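Long-range contacts in esterase (PDB 5EGN), which hydrolyses carboxylic esters and degrades N-acyl homoserine lactones, the signal molecules of bacterial quorum sensing: residues F24-F28 against S93-A99; I115-T120 against N221-L225. The protein carries 2 engineered substitutions. Residues are numbered along the deposited sequence.

Both contacts are buried and set the C-terminal end of a parallel strand of one alpha/beta hydrolase sheet, with the loop after it, against a helix. Interaction 1, its centre about 2 Å from the centre of the chain, joins strand 21-25 to helix 94-105; interaction 2, its centre about 11 Å from that point, joins strand 110-116 to helix 219-228. The deeper contact is made by apolar side chains and close backbone packing, whereas 115-120 against 221-225 adds an asparagine-to-backbone hydrogen bond and a bridging water. They touch mainly through Ser93, whose O lies 2.6 Å from Ser118 OG and whose N lies 3.1 Å from Leu116 O, both probable hydrogen bonds.

Interaction 1 (F24-F28 against S93-A99); sequences FLHPF and SIGGMIA
Leu25 lays its side chain (chi1 m, chi2 t) over the first two turns of helix 94-105: CD1 is 3.4 Å from Gly95 O, 3.9 Å from Ile98 CG2 and 4.3 Å from Ala99 CB. The helix begins just after Ser93, in a G-x-S-x-G sequence that matches the nucleophile elbow of alpha/beta hydrolases; Ser93, at the N-cap position, is thus probably the catalytic nucleophile. Its strained phi/psi of 53/-108° fits the sharp turn from strand 87-92 into the helix. Phe24 and Leu25 end strand 21-25; from His26 to Phe28 the chain continues as an extended loop over the helix start. CA atoms pair Leu25 with Gly95 at 4.6 Å and Pro27 with Ser93 at 5.0 Å. So close an approach relies on the missing side chain of Gly95, since an ideal CB there would lie 2.3 Å from Leu25 O. Further along, Pro27 CB packs 3.9 Å from Ser93 CB, and Ile94 (both chi t) sets CG2 3.8 Å from His26 O and 3.4 Å from Phe28 N. The CA-to-CB bond of His26 points away from the helix; with chi1 p, its ring stacks on His53, and ND1 donates to Pro27 O at 2.5 Å. Phe28, chi1 t, extends toward helix 177-185, while its CD1 stands 3.8 Å from Ile94 CD1.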
loop_
_atom_site.group_PDB
_atom_site.type_symbol
_atom_site.label_atom_id
_atom_site.label_comp_id
_atom_site.label_asym_id
_atom_site.label_seq_id
_atom_site.Cartn_x
_atom_site.Cartn_y
_atom_site.Cartn_z
ATOM N N PHE A 24 3.484 -5.090 11.914
ATOM C CA PHE A 24 3.274 -3.682 11.609
ATOM C C PHE A 24 1.860 -3.225 11.973
ATOM O O PHE A 24 0.839 -3.785 11.504
ATOM C CB PHE A 24 3.556 -3.398 10.130
ATOM C CG PHE A 24 4.978 -3.668 9.715
ATOM C CD1 PHE A 24 5.330 -4.888 9.162
ATOM C CD2 PHE A 24 5.961 -2.702 9.873
ATOM C CE1 PHE A 24 6.632 -5.140 8.773
ATOM C CE2 PHE A 24 7.265 -2.948 9.484
ATOM C CZ PHE A 24 7.599 -4.169 8.935
ATOM N N LEU A 25 1.840 -2.200 12.823
ATOM C CA LEU A 25 0.635 -1.601 13.372
ATOM C C LEU A 25 0.515 -0.164 12.891
ATOM O O LEU A 25 1.271 0.706 13.328
ATOM C CB LEU A 25 0.673 -1.645 14.899
ATOM C CG LEU A 25 0.921 -3.024 15.502
ATOM C CD1 LEU A 25 1.014 -2.967 17.020
ATOM C CD2 LEU A 25 -0.192 -3.948 15.060
ATOM N N HIS A 26 -0.441 0.082 12.001
ATOM C CA HIS A 26 -0.591 1.381 11.346
ATOM C C HIS A 26 -1.080 2.478 12.296
ATOM O O HIS A 26 -1.684 2.182 13.325
ATOM C CB HIS A 26 -1.556 1.251 10.165
ATOM C CG HIS A 26 -2.982 1.048 10.571
ATOM N ND1 HIS A 26 -3.809 2.088 10.939
ATOM C CD2 HIS A 26 -3.726 -0.078 10.672
ATOM C CE1 HIS A 26 -5.001 1.612 11.249
ATOM N NE2 HIS A 26 -4.979 0.301 11.095
ATOM N N PRO A 27 -0.828 3.755 11.947
ATOM C CA PRO A 27 -1.327 4.874 12.755
ATOM C C PRO A 27 -2.839 5.061 12.656
ATOM O O PRO A 27 -3.499 4.411 11.845
ATOM C CB PRO A 27 -0.596 6.085 12.165
ATOM C CG PRO A 27 -0.303 5.693 10.770
ATOM C CD PRO A 27 0.017 4.226 10.835
ATOM N N PHE A 28 -3.367 5.956 13.483
ATOM C CA PHE A 28 -4.801 6.209 13.567
ATOM C C PHE A 28 -5.356 6.773 12.257
ATOM O O PHE A 28 -4.685 7.549 11.577
ATOM C CB PHE A 28 -5.084 7.163 14.733
ATOM C CG PHE A 28 -6.519 7.181 15.176
ATOM C CD1 PHE A 28 -7.191 6.004 15.459
ATOM C CD2 PHE A 28 -7.186 8.383 15.340
ATOM C CE1 PHE A 28 -8.510 6.028 15.876
ATOM C CE2 PHE A 28 -8.502 8.414 15.757
ATOM C CZ PHE A 28 -9.165 7.233 16.026
ATOM N N SER A 93 2.164 5.843 15.978
ATOM C CA SER A 93 1.155 6.568 16.752
ATOM C C SER A 93 0.379 5.631 17.668
ATOM O O SER A 93 0.903 5.145 18.671
ATOM C CB SER A 93 0.184 7.309 15.827
ATOM O OG SER A 93 -0.916 7.832 16.548
ATOM N N ILE A 94 -0.874 5.379 17.305
ATOM C CA ILE A 94 -1.737 4.506 18.084
ATOM C C ILE A 94 -1.223 3.070 18.029
ATOM O O ILE A 94 -1.475 2.280 18.935
ATOM C CB ILE A 94 -3.200 4.566 17.590
ATOM C CG1 ILE A 94 -4.139 3.915 18.609
ATOM C CG2 ILE A 94 -3.344 3.917 16.222
ATOM C CD1 ILE A 94 -5.592 3.953 18.204
ATOM N N GLY A 95 -0.485 2.743 16.973
ATOM C CA GLY A 95 0.127 1.433 16.852
ATOM C C GLY A 95 1.166 1.233 17.938
ATOM O O GLY A 95 1.328 0.132 18.466
ATOM N N GLY A 96 1.875 2.309 18.266
ATOM C CA GLY A 96 2.836 2.290 19.352
ATOM C C GLY A 96 2.142 2.057 20.679
ATOM O O GLY A 96 2.637 1.311 21.528
ATOM N N MET A 97 0.989 2.698 20.851
ATOM C CA MET A 97 0.152 2.483 22.026
ATOM C C MET A 97 -0.227 1.015 22.153
ATOM O O MET A 97 -0.110 0.419 23.226
ATOM C CB MET A 97 -1.116 3.334 21.955
ATOM C CG MET A 97 -0.877 4.820 21.810
ATOM S SD MET A 97 -2.421 5.748 21.868
ATOM C CE MET A 97 -1.819 7.403 21.560
ATOM N N ILE A 98 -0.683 0.442 21.043
ATOM C CA ILE A 98 -1.095 -0.955 20.991
ATOM C C ILE A 98 0.060 -1.883 21.353
ATOM O O ILE A 98 -0.113 -2.837 22.113
ATOM C CB ILE A 98 -1.638 -1.322 19.594
ATOM C CG1 ILE A 98 -2.902 -0.515 19.288
ATOM C CG2 ILE A 98 -1.938 -2.807 19.507
ATOM C CD1 ILE A 98 -3.365 -0.622 17.854
ATOM N N ALA A 99 1.240 -1.588 20.817
ATOM C CA ALA A 99 2.433 -2.376 21.109
ATOM C C ALA A 99 2.811 -2.309 22.590
ATOM O O ALA A 99 3.168 -3.322 23.193
ATOM C CB ALA A 99 3.597 -1.910 20.245
#

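Interaction 2 (I115-T120 against N221-L225)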
loop_
_atom_site.group_PDB
_atom_site.type_symbol
_atom_site.label_atom_id
_atom_site.label_comp_id
_atom_site.label_asym_id
_atom_site.label_seq_id
_atom_site.Cartn_x
_atom_site.Cartn_y
_atom_site.Cartn_z
ATOM N N ILE A 115 8.969 1.735 18.390
ATOM C CA ILE A 115 7.906 2.713 18.575
ATOM C C ILE A 115 8.162 3.943 17.713
ATOM O O ILE A 115 9.114 4.685 17.953
ATOM C CB ILE A 115 7.785 3.141 20.048
ATOM C CG1 ILE A 115 7.784 1.916 20.958
ATOM C CG2 ILE A 115 6.513 3.941 20.268
ATOM C CD1 ILE A 115 6.517 1.108 20.860
ATOM N N LEU A 116 7.318 4.156 16.708
ATOM C CA LEU A 116 7.478 5.303 15.820
ATOM C C LEU A 116 6.430 6.380 16.069
ATOM O O LEU A 116 5.237 6.152 15.868
ATOM C CB LEU A 116 7.415 4.872 14.355
ATOM C CG LEU A 116 7.580 6.036 13.375
ATOM C CD1 LEU A 116 9.030 6.485 13.324
ATOM C CD2 LEU A 116 7.072 5.676 11.988
ATOM N N SER A 117 6.896 7.549 16.501
ATOM C CA SER A 117 6.054 8.731 16.669
ATOM C C SER A 117 4.815 8.463 17.518
ATOM O O SER A 117 3.690 8.604 17.044
ATOM C CB SER A 117 5.634 9.277 15.302
ATOM O OG SER A 117 6.764 9.552 14.493
ATOM N N SER A 118 5.022 8.084 18.773
ATOM C CA SER A 118 3.905 7.793 19.663
ATOM C C SER A 118 4.067 8.485 21.011
ATOM O O SER A 118 4.986 9.280 21.208
ATOM C CB SER A 118 3.759 6.285 19.863
ATOM O OG SER A 118 2.527 5.972 20.486
ATOM N N GLY A 119 3.165 8.172 21.936
ATOM C CA GLY A 119 3.172 8.772 23.256
ATOM C C GLY A 119 2.075 8.195 24.130
ATOM O O GLY A 119 1.378 7.263 23.728
ATOM N N THR A 120 1.923 8.745 25.330
ATOM C CA THR A 120 0.855 8.321 26.228
ATOM C C THR A 120 0.264 9.534 26.939
ATOM O O THR A 120 0.940 10.547 27.115
ATOM C CB THR A 120 1.351 7.288 27.261
ATOM O OG1 THR A 120 0.235 6.749 27.978
ATOM C CG2 THR A 120 2.321 7.923 28.241
ATOM N N ASN A 221 6.971 14.106 23.702
ATOM C CA ASN A 221 6.073 12.968 23.881
ATOM C C ASN A 221 6.789 11.627 23.715
ATOM O O ASN A 221 6.580 10.707 24.504
ATOM C CB ASN A 221 4.897 13.051 22.905
ATOM C CG ASN A 221 3.989 14.237 23.180
ATOM O OD1 ASN A 221 3.586 14.949 22.262
ATOM N ND2 ASN A 221 3.670 14.456 24.449
ATOM N N ASN A 222 7.629 11.515 22.690
ATOM C CA ASN A 222 8.427 10.307 22.501
ATOM C C ASN A 222 9.505 10.185 23.568
ATOM O O ASN A 222 9.864 9.082 23.979
ATOM C CB ASN A 222 9.077 10.285 21.118
ATOM C CG ASN A 222 8.068 10.363 19.997
ATOM O OD1 ASN A 222 7.430 9.370 19.644
ATOM N ND2 ASN A 222 7.928 11.546 19.418
ATOM N N GLN A 223 10.030 11.326 24.004
ATOM C CA GLN A 223 11.063 11.347 25.030
ATOM C C GLN A 223 10.536 10.776 26.333
ATOM O O GLN A 223 11.250 10.071 27.037
ATOM C CB GLN A 223 11.585 12.766 25.246
ATOM C CG GLN A 223 12.592 13.207 24.200
ATOM C CD GLN A 223 12.971 14.663 24.326
ATOM O OE1 GLN A 223 12.301 15.434 25.009
ATOM N NE2 GLN A 223 14.058 15.048 23.666
ATOM N N LEU A 224 9.281 11.079 26.645
ATOM C CA LEU A 224 8.644 10.531 27.836
ATOM C C LEU A 224 8.621 9.007 27.773
ATOM O O LEU A 224 8.776 8.327 28.788
ATOM C CB LEU A 224 7.227 11.088 27.989
ATOM C CG LEU A 224 6.420 10.648 29.209
ATOM C CD1 LEU A 224 5.652 11.824 29.778
ATOM C CD2 LEU A 224 5.465 9.531 28.844
ATOM N N LEU A 225 8.436 8.479 26.567
ATOM C CA LEU A 225 8.439 7.038 26.344
ATOM C C LEU A 225 9.835 6.454 26.512
ATOM O O LEU A 225 10.031 5.492 27.252
ATOM C CB LEU A 225 7.905 6.711 24.947
ATOM C CG LEU A 225 6.417 6.383 24.803
ATOM C CD1 LEU A 225 5.553 7.386 25.549
ATOM C CD2 LEU A 225 6.033 6.333 23.332
HETATM O O HOH W 1 3.988 11.096 25.681
#
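Asn221, in the first turn of helix 219-228, sits against Gly119, their CA atoms 5.1 Å apart; an ideal CB on Gly119 would come within 3.3 Å of Asn221 CB. Its carbonyl O accepts a hydrogen bond from water 1 at 2.9 Å, and the same water accepts one from Thr120 N at 3.1 Å, bridging the two backbones, while Asn221 OD1 turns to Thr218 OG1. One residue on, Asn222 (chi1 m) reaches to the loop with its amide: OD1 takes the hydrogen bond of Ser118 N at 2.9 Å and lies 3.3 Å from Ser117 CA. This anchors the chain where strand 110-116 of the alpha/beta hydrolase sheet gives way to loop, Ser117 adopting left-handed backbone angles of 52/62°. Ser118 OG bonds to Ser93 O, tying the same turn to the probable nucleophile elbow. Beyond Gln223, Leu224 points toward the loop and sets CD2 3.6 Å from Thr120 CG2; Thr120 OG1 is held by Ile195 N. Leu225 buries the most surface of the five helical residues, with CD1 3.6 Å from Gly119 CA, and CD2 3.7 Å from Ser118 C and 3.9 Å from Ile115 CG2.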